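Local coordinates for protein potential RNA-dependent RNA polymerase (Human picobirnavirus, PDB 5I62) that catalyses template-directed RNA synthesis from ribonucleoside triphosphates, probably serving both transcription and replication of the viral double-stranded RNA genome, at residues Ser9-Phe23 with Arg176-Gly188. Residues are numbered along the deposited sequence; the frame is centred on the assembly and turned at random.
Sequences SKYFNIPNPGLRAYF and REWSGAAVLGWRG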
ATOM      1  N   SER A   9      27.945  -2.841  14.627  1.00 20.34           N
ATOM      2  CA  SER A   9      28.682  -2.594  13.396  1.00 19.34           C
ATOM      3  C   SER A   9      28.755  -3.823  12.480  1.00 18.98           C
ATOM      4  O   SER A   9      29.322  -3.720  11.389  1.00 20.64           O
ATOM      5  CB  SER A   9      30.091  -2.073  13.719  1.00 19.37           C
ATOM      6  OG  SER A   9      30.800  -2.967  14.546  1.00 23.02           O
ATOM      7  N   LYS A  10      28.191  -4.969  12.884  1.00 18.42           N
ATOM      8  CA  LYS A  10      28.037  -6.094  11.971  1.00 19.96           C
ATOM      9  C   LYS A  10      26.706  -6.059  11.232  1.00 19.10           C
ATOM     10  O   LYS A  10      26.539  -6.778  10.238  1.00 16.53           O
ATOM     11  CB  LYS A  10      28.167  -7.419  12.718  1.00 19.40           C
ATOM     12  CG  LYS A  10      29.509  -7.614  13.401  1.00 24.27           C
ATOM     13  CD  LYS A  10      29.511  -8.922  14.184  1.00 26.43           C
ATOM     14  CE  LYS A  10      30.803  -9.048  15.002  1.00 34.28           C
ATOM     15  NZ  LYS A  10      31.985  -8.728  14.138  1.00 39.66           N
ATOM     16  N   TYR A  11      25.763  -5.248  11.710  1.00 17.31           N
ATOM     17  CA  TYR A  11      24.493  -4.982  11.050  1.00 16.33           C
ATOM     18  C   TYR A  11      24.550  -3.745  10.170  1.00 17.16           C
ATOM     19  O   TYR A  11      23.891  -3.696   9.129  1.00 17.40           O
ATOM     20  CB  TYR A  11      23.387  -4.799  12.089  1.00 15.06           C
ATOM     21  CG  TYR A  11      23.038  -6.064  12.833  1.00 17.45           C
ATOM     22  CD1 TYR A  11      23.797  -6.493  13.907  1.00 17.56           C
ATOM     23  CD2 TYR A  11      21.929  -6.823  12.462  1.00 16.71           C
ATOM     24  CE1 TYR A  11      23.476  -7.661  14.589  1.00 20.57           C
ATOM     25  CE2 TYR A  11      21.599  -7.981  13.140  1.00 17.45           C
ATOM     26  CZ  TYR A  11      22.376  -8.397  14.198  1.00 20.83           C
ATOM     27  OH  TYR A  11      22.049  -9.556  14.873  1.00 22.09           O
ATOM     28  N   PHE A  12      25.325  -2.731  10.569  1.00 17.57           N
ATOM     29  CA  PHE A  12      25.408  -1.495   9.809  1.00 16.13           C
ATOM     30  C   PHE A  12      26.851  -1.079   9.607  1.00 15.64           C
ATOM     31  O   PHE A  12      27.714  -1.327  10.445  1.00 17.20           O
ATOM     32  CB  PHE A  12      24.635  -0.369  10.480  1.00 17.58           C
ATOM     33  CG  PHE A  12      23.173  -0.652  10.584  1.00 17.25           C
ATOM     34  CD1 PHE A  12      22.334  -0.375   9.514  1.00 19.78           C
ATOM     35  CD2 PHE A  12      22.659  -1.288  11.694  1.00 19.50           C
ATOM     36  CE1 PHE A  12      20.990  -0.669   9.577  1.00 17.58           C
ATOM     37  CE2 PHE A  12      21.295  -1.597  11.762  1.00 18.78           C
ATOM     38  CZ  PHE A  12      20.477  -1.283  10.701  1.00 17.25           C
ATOM     39  N   ASN A  13      27.082  -0.436   8.480  1.00 18.64           N
ATOM     40  CA  ASN A  13      28.383   0.113   8.132  1.00 20.14           C
ATOM     41  C   ASN A  13      28.598   1.350   8.997  1.00 20.41           C
ATOM     42  O   ASN A  13      27.895   2.348   8.836  1.00 23.37           O
ATOM     43  CB  ASN A  13      28.400   0.439   6.643  1.00 18.16           C
ATOM     44  CG  ASN A  13      29.773   0.853   6.143  1.00 20.98           C
ATOM     45  OD1 ASN A  13      30.780   0.203   6.431  1.00 22.25           O
ATOM     46  ND2 ASN A  13      29.809   1.929   5.378  1.00 18.83           N
ATOM     47  N   ILE A  14      29.523   1.262   9.964  1.00 22.23           N
ATOM     48  CA  ILE A  14      29.735   2.287  11.021  1.00 22.58           C
ATOM     49  C   ILE A  14      31.163   2.827  10.874  1.00 26.82           C
ATOM     50  O   ILE A  14      32.096   2.036  10.784  1.00 25.22           O
ATOM     51  CB  ILE A  14      29.525   1.687  12.460  1.00 21.54           C
ATOM     52  CG1 ILE A  14      28.100   1.156  12.666  1.00 24.05           C
ATOM     53  CG2 ILE A  14      29.871   2.679  13.574  1.00 25.41           C
ATOM     54  CD1 ILE A  14      26.999   2.152  12.348  1.00 21.99           C
ATOM     55  N   PRO A  15      31.344   4.160  10.907  1.00 25.34           N
ATOM     56  CA  PRO A  15      30.319   5.142  11.267  1.00 22.62           C
ATOM     57  C   PRO A  15      29.356   5.512  10.136  1.00 23.47           C
ATOM     58  O   PRO A  15      29.631   5.309   8.953  1.00 26.46           O
ATOM     59  CB  PRO A  15      31.148   6.379  11.701  1.00 26.40           C
ATOM     60  CG  PRO A  15      32.618   6.035  11.386  1.00 28.25           C
ATOM     61  CD  PRO A  15      32.601   4.822  10.509  1.00 30.91           C
ATOM     62  N   ASN A  16      28.207   6.059  10.533  1.00 25.23           N
ATOM     63  CA  ASN A  16      27.176   6.496   9.594  1.00 25.21           C
ATOM     64  C   ASN A  16      26.374   7.587  10.276  1.00 25.71           C
ATOM     65  O   ASN A  16      25.388   7.309  10.974  1.00 21.62           O
ATOM     66  CB  ASN A  16      26.263   5.343   9.175  1.00 28.04           C
ATOM     67  CG  ASN A  16      25.358   5.709   8.006  1.00 28.67           C
ATOM     68  OD1 ASN A  16      24.938   6.860   7.860  1.00 33.32           O
ATOM     69  ND2 ASN A  16      25.078   4.734   7.149  1.00 34.04           N
ATOM     70  N   PRO A  17      26.799   8.848  10.138  1.00 26.90           N
ATOM     71  CA  PRO A  17      26.037   9.963  10.726  1.00 24.20           C
ATOM     72  C   PRO A  17      24.576  10.006  10.302  1.00 22.34           C
ATOM     73  O   PRO A  17      23.723  10.377  11.117  1.00 23.23           O
ATOM     74  CB  PRO A  17      26.794  11.200  10.210  1.00 20.77           C
ATOM     75  CG  PRO A  17      28.196  10.728  10.073  1.00 27.64           C
ATOM     76  CD  PRO A  17      28.061   9.308   9.527  1.00 30.24           C
ATOM     77  N   GLY A  18      24.272   9.679   9.043  1.00 24.56           N
ATOM     78  CA  GLY A  18      22.881   9.676   8.605  1.00 26.91           C
ATOM     79  C   GLY A  18      22.025   8.686   9.376  1.00 25.90           C
ATOM     80  O   GLY A  18      20.878   8.978   9.734  1.00 25.74           O
ATOM     81  N   LEU A  19      22.568   7.490   9.634  1.00 23.40           N
ATOM     82  CA  LEU A  19      21.856   6.496  10.434  1.00 22.94           C
ATOM     83  C   LEU A  19      21.673   6.988  11.861  1.00 23.82           C
ATOM     84  O   LEU A  19      20.636   6.753  12.493  1.00 19.16           O
ATOM     85  CB  LEU A  19      22.627   5.178  10.425  1.00 20.68           C
ATOM     86  CG  LEU A  19      21.972   3.946  11.045  1.00 24.14           C
ATOM     87  CD1 LEU A  19      20.628   3.626  10.359  1.00 20.05           C
ATOM     88  CD2 LEU A  19      22.933   2.764  11.006  1.00 24.22           C
ATOM     89  N   ARG A  20      22.694   7.658  12.389  1.00 23.59           N
ATOM     90  CA  ARG A  20      22.634   8.213  13.731  1.00 22.54           C
ATOM     91  C   ARG A  20      21.521   9.250  13.860  1.00 19.99           C
ATOM     92  O   ARG A  20      20.734   9.220  14.814  1.00 24.43           O
ATOM     93  CB  ARG A  20      23.991   8.826  14.061  1.00 28.18           C
ATOM     94  CG  ARG A  20      24.014   9.555  15.353  1.00 31.28           C
ATOM     95  CD  ARG A  20      23.488   8.699  16.420  1.00 25.60           C
ATOM     96  NE  ARG A  20      24.561   7.983  17.071  1.00 36.56           N
ATOM     97  CZ  ARG A  20      24.451   7.496  18.295  1.00 41.57           C
ATOM     98  NH1 ARG A  20      23.296   7.650  18.946  1.00 38.38           N
ATOM     99  NH2 ARG A  20      25.471   6.853  18.851  1.00 38.53           N
ATOM    100  N   ALA A  21      21.449  10.181  12.909  1.00 21.00           N
ATOM    101  CA  ALA A  21      20.354  11.143  12.896  1.00 22.25           C
ATOM    102  C   ALA A  21      19.013  10.442  12.765  1.00 23.75           C
ATOM    103  O   ALA A  21      18.033  10.829  13.414  1.00 20.20           O
ATOM    104  CB  ALA A  21      20.527  12.121  11.745  1.00 21.25           C
ATOM    105  N   TYR A  22      18.946   9.440  11.886  1.00 20.51           N
ATOM    106  CA  TYR A  22      17.694   8.723  11.661  1.00 20.98           C
ATOM    107  C   TYR A  22      17.121   8.210  12.974  1.00 19.10           C
ATOM    108  O   TYR A  22      15.963   8.483  13.309  1.00 21.69           O
ATOM    109  CB  TYR A  22      17.908   7.572  10.680  1.00 22.26           C
ATOM    110  CG  TYR A  22      16.623   6.836  10.360  1.00 22.20           C
ATOM    111  CD1 TYR A  22      15.792   7.259   9.324  1.00 23.94           C
ATOM    112  CD2 TYR A  22      16.230   5.739  11.114  1.00 20.43           C
ATOM    113  CE1 TYR A  22      14.604   6.592   9.045  1.00 22.17           C
ATOM    114  CE2 TYR A  22      15.040   5.076  10.843  1.00 18.04           C
ATOM    115  CZ  TYR A  22      14.247   5.504   9.807  1.00 18.53           C
ATOM    116  OH  TYR A  22      13.076   4.828   9.545  1.00 21.85           O
ATOM    117  N   PHE A  23      17.918   7.469  13.741  1.00 17.06           N
ATOM    118  CA  PHE A  23      17.376   6.871  14.954  1.00 19.34           C
ATOM    119  C   PHE A  23      17.114   7.904  16.048  1.00 21.15           C
ATOM    120  O   PHE A  23      16.215   7.701  16.880  1.00 16.92           O
ATOM    121  CB  PHE A  23      18.286   5.754  15.448  1.00 18.81           C
ATOM    122  CG  PHE A  23      18.092   4.462  14.703  1.00 20.31           C
ATOM    123  CD1 PHE A  23      16.832   3.867  14.663  1.00 18.07           C
ATOM    124  CD2 PHE A  23      19.133   3.854  14.025  1.00 19.10           C
ATOM    125  CE1 PHE A  23      16.622   2.668  13.990  1.00 16.71           C
ATOM    126  CE2 PHE A  23      18.927   2.653  13.339  1.00 21.17           C
ATOM    127  CZ  PHE A  23      17.665   2.065  13.329  1.00 18.26           C
ATOM    128  N   ARG A 176      31.665  -9.687   1.555  1.00 17.56           N
ATOM    129  CA  ARG A 176      31.408  -9.335   2.942  1.00 18.56           C
ATOM    130  C   ARG A 176      30.316 -10.240   3.512  1.00 18.32           C
ATOM    131  O   ARG A 176      29.420 -10.667   2.792  1.00 18.05           O
ATOM    132  CB  ARG A 176      30.948  -7.881   3.067  1.00 17.21           C
ATOM    133  CG  ARG A 176      31.977  -6.833   2.696  1.00 16.63           C
ATOM    134  CD  ARG A 176      31.970  -6.541   1.197  1.00 18.42           C
ATOM    135  NE  ARG A 176      32.372  -5.161   0.910  1.00 21.86           N
ATOM    136  CZ  ARG A 176      32.467  -4.659  -0.315  1.00 23.37           C
ATOM    137  NH1 ARG A 176      32.199  -5.430  -1.364  1.00 19.37           N
ATOM    138  NH2 ARG A 176      32.828  -3.390  -0.495  1.00 22.47           N
ATOM    139  N   GLU A 177      30.385 -10.516   4.810  1.00 15.78           N
ATOM    140  CA  GLU A 177      29.261 -11.115   5.525  1.00 18.60           C
ATOM    141  C   GLU A 177      28.736 -10.107   6.534  1.00 19.00           C
ATOM    142  O   GLU A 177      29.459  -9.703   7.451  1.00 19.01           O
ATOM    143  CB  GLU A 177      29.615 -12.419   6.236  1.00 18.66           C
ATOM    144  CG  GLU A 177      28.433 -12.846   7.123  1.00 22.64           C
ATOM    145  CD  GLU A 177      28.495 -14.276   7.629  1.00 27.54           C
ATOM    146  OE1 GLU A 177      29.280 -15.098   7.095  1.00 26.99           O
ATOM    147  OE2 GLU A 177      27.738 -14.571   8.577  1.00 26.96           O
ATOM    148  N   TRP A 178      27.493  -9.684   6.347  1.00 17.64           N
ATOM    149  CA  TRP A 178      26.793  -8.817   7.286  1.00 16.47           C
ATOM    150  C   TRP A 178      25.689  -9.602   7.986  1.00 20.39           C
ATOM    151  O   TRP A 178      25.289 -10.685   7.557  1.00 18.25           O
ATOM    152  CB  TRP A 178      26.174  -7.604   6.580  1.00 15.20           C
ATOM    153  CG  TRP A 178      27.108  -6.733   5.786  1.00 16.22           C
ATOM    154  CD1 TRP A 178      27.381  -6.816   4.446  1.00 17.68           C
ATOM    155  CD2 TRP A 178      27.864  -5.621   6.277  1.00 17.35           C
ATOM    156  NE1 TRP A 178      28.270  -5.824   4.076  1.00 17.30           N
ATOM    157  CE2 TRP A 178      28.580  -5.080   5.182  1.00 17.42           C
ATOM    158  CE3 TRP A 178      28.010  -5.029   7.535  1.00 17.93           C
ATOM    159  CZ2 TRP A 178      29.408  -3.966   5.308  1.00 19.22           C
ATOM    160  CZ3 TRP A 178      28.851  -3.927   7.660  1.00 18.74           C
ATOM    161  CH2 TRP A 178      29.538  -3.411   6.551  1.00 20.06           C
ATOM    162  N   SER A 179      25.186  -9.039   9.074  1.00 18.49           N
ATOM    163  CA  SER A 179      23.974  -9.544   9.697  1.00 16.14           C
ATOM    164  C   SER A 179      22.847  -8.585   9.324  1.00 20.40           C
ATOM    165  O   SER A 179      22.996  -7.369   9.476  1.00 20.98           O
ATOM    166  CB  SER A 179      24.139  -9.664  11.214  1.00 18.88           C
ATOM    167  OG  SER A 179      23.223 -10.613  11.758  1.00 24.75           O
ATOM    168  N   GLY A 180      21.735  -9.124   8.815  1.00 18.82           N
ATOM    169  CA  GLY A 180      20.680  -8.277   8.271  1.00 14.51           C
ATOM    170  C   GLY A 180      19.631  -7.909   9.314  1.00 18.10           C
ATOM    171  O   GLY A 180      19.279  -8.703  10.187  1.00 16.63           O
ATOM    172  N   ALA A 181      19.124  -6.681   9.208  1.00 18.67           N
ATOM    173  CA  ALA A 181      17.994  -6.252  10.015  1.00 16.99           C
ATOM    174  C   ALA A 181      17.189  -5.215   9.245  1.00 18.51           C
ATOM    175  O   ALA A 181      17.757  -4.300   8.640  1.00 18.37           O
ATOM    176  CB  ALA A 181      18.452  -5.681  11.365  1.00 14.46           C
ATOM    177  N   ALA A 182      15.863  -5.346   9.291  1.00 14.30           N
ATOM    178  CA  ALA A 182      15.013  -4.248   8.865  1.00 16.09           C
ATOM    179  C   ALA A 182      15.236  -3.059   9.790  1.00 14.50           C
ATOM    180  O   ALA A 182      15.605  -3.211  10.955  1.00 16.49           O
ATOM    181  CB  ALA A 182      13.533  -4.643   8.882  1.00 14.97           C
ATOM    182  N   VAL A 183      15.012  -1.869   9.269  1.00 14.99           N
ATOM    183  CA  VAL A 183      15.073  -0.654  10.073  1.00 16.05           C
ATOM    184  C   VAL A 183      13.659  -0.135  10.269  1.00 16.01           C
ATOM    185  O   VAL A 183      12.882  -0.065   9.310  1.00 15.75           O
ATOM    186  CB  VAL A 183      15.971   0.403   9.408  1.00 16.40           C
ATOM    187  CG1 VAL A 183      15.779   1.764  10.066  1.00 15.77           C
ATOM    188  CG2 VAL A 183      17.446  -0.039   9.479  1.00 14.25           C
ATOM    189  N   LEU A 184      13.330   0.246  11.510  1.00 18.01           N
ATOM    190  CA  LEU A 184      12.003   0.771  11.835  1.00 16.30           C
ATOM    191  C   LEU A 184      11.790   2.104  11.132  1.00 18.82           C
ATOM    192  O   LEU A 184      12.472   3.090  11.440  1.00 18.78           O
ATOM    193  CB  LEU A 184      11.831   0.937  13.340  1.00 16.25           C
ATOM    194  CG  LEU A 184      10.452   1.484  13.763  1.00 17.59           C
ATOM    195  CD1 LEU A 184       9.326   0.493  13.444  1.00 16.96           C
ATOM    196  CD2 LEU A 184      10.404   1.877  15.234  1.00 14.95           C
ATOM    197  N   GLY A 185      10.849   2.130  10.188  1.00 16.00           N
ATOM    198  CA  GLY A 185      10.413   3.341   9.532  1.00 16.22           C
ATOM    199  C   GLY A 185       8.988   3.726   9.918  1.00 18.86           C
ATOM    200  O   GLY A 185       8.324   3.082  10.730  1.00 17.57           O
ATOM    201  N   TRP A 186       8.521   4.807   9.305  1.00 15.15           N
ATOM    202  CA  TRP A 186       7.274   5.424   9.731  1.00 18.60           C
ATOM    203  C   TRP A 186       6.573   6.059   8.543  1.00 20.45           C
ATOM    204  O   TRP A 186       7.215   6.607   7.652  1.00 17.75           O
ATOM    205  CB  TRP A 186       7.531   6.469  10.825  1.00 18.37           C
ATOM    206  CG  TRP A 186       6.300   7.240  11.247  1.00 15.80           C
ATOM    207  CD1 TRP A 186       5.448   6.923  12.261  1.00 18.96           C
ATOM    208  CD2 TRP A 186       5.819   8.463  10.684  1.00 17.35           C
ATOM    209  NE1 TRP A 186       4.451   7.865  12.355  1.00 20.81           N
ATOM    210  CE2 TRP A 186       4.660   8.826  11.401  1.00 18.52           C
ATOM    211  CE3 TRP A 186       6.258   9.290   9.645  1.00 21.05           C
ATOM    212  CZ2 TRP A 186       3.934   9.980  11.112  1.00 18.26           C
ATOM    213  CZ3 TRP A 186       5.535  10.440   9.359  1.00 25.02           C
ATOM    214  CH2 TRP A 186       4.389  10.775  10.092  1.00 19.42           C
ATOM    215  N   ARG A 187       5.241   5.966   8.540  1.00 20.28           N
ATOM    216  CA  ARG A 187       4.396   6.747   7.647  1.00 21.80           C
ATOM    217  C   ARG A 187       3.200   7.252   8.433  1.00 21.23           C
ATOM    218  O   ARG A 187       2.623   6.514   9.232  1.00 22.29           O
ATOM    219  CB  ARG A 187       3.887   5.946   6.434  1.00 26.23           C
ATOM    220  CG  ARG A 187       4.976   5.471   5.486  1.00 35.20           C
ATOM    221  CD  ARG A 187       5.738   6.634   4.864  1.00 38.56           C
ATOM    222  NE  ARG A 187       4.875   7.518   4.090  1.00 45.30           N
ATOM    223  CZ  ARG A 187       4.487   7.271   2.844  1.00 53.34           C
ATOM    224  NH1 ARG A 187       4.879   6.153   2.236  1.00 52.23           N
ATOM    225  NH2 ARG A 187       3.704   8.133   2.205  1.00 53.44           N
ATOM    226  N   GLY A 188       2.817   8.496   8.183  1.00 20.17           N
ATOM    227  CA  GLY A 188       1.658   9.080   8.817  1.00 23.58           C
ATOM    228  C   GLY A 188       0.459   9.016   7.892  1.00 25.93           C
ATOM    229  O   GLY A 188       0.572   9.222   6.689  1.00 28.05           O
TER
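Y22 and Y11 hold the N-terminal region to strand 176-189 in two different ways, one through its hydroxyl and the other through a ring face. The Y22 hydroxyl donates to L184 O, 2.6 Å from OH; L184 O lies at the edge of the phenol, in the ring plane, while the hydroxyl is tilted 29° from the carbonyl plane. G185 CA packs against the Y22 hydroxyl oxygen itself. With CG anti to the backbone N (chi1 -177°), the Y22 side chain reaches from helix 17-28 across to the strand. Between the two tyrosines V183 splits its methyls: CG1 meets Y22 CE2 at 3.5 Å and also F23 CZ, while CG2 meets the ring edge of F12, 3.5 Å from CZ. At the other end S179 CB stands over the centre of the Y11 ring, 3.6 Å from the centroid, a CH-pi contact. An almost straight bond from S179 N to K10 O (2.9 Å, 179°) fixes the backbones there, and Y11 CA adds a CA-H...O contact to S179 O at 3.2 Å. The same K10 O lies at the in-plane edge of the W178 indole.

Farther out, Y11 OH is hydrogen-bonded to Y315 OH, while N16 caps helix 17-28 by accepting from L19 N. Strand 306-309, parallel to 176-189, touches F12 through A307 and F23 through N309. The N-terminal helices thus join the mixed sheet by a hydrogen bond near each end, backbone to backbone at K10/S179 and tyrosine hydroxyl to carbonyl at Y22/L184, while the aromatic rings, V183 and S179 account for most of the buried surface.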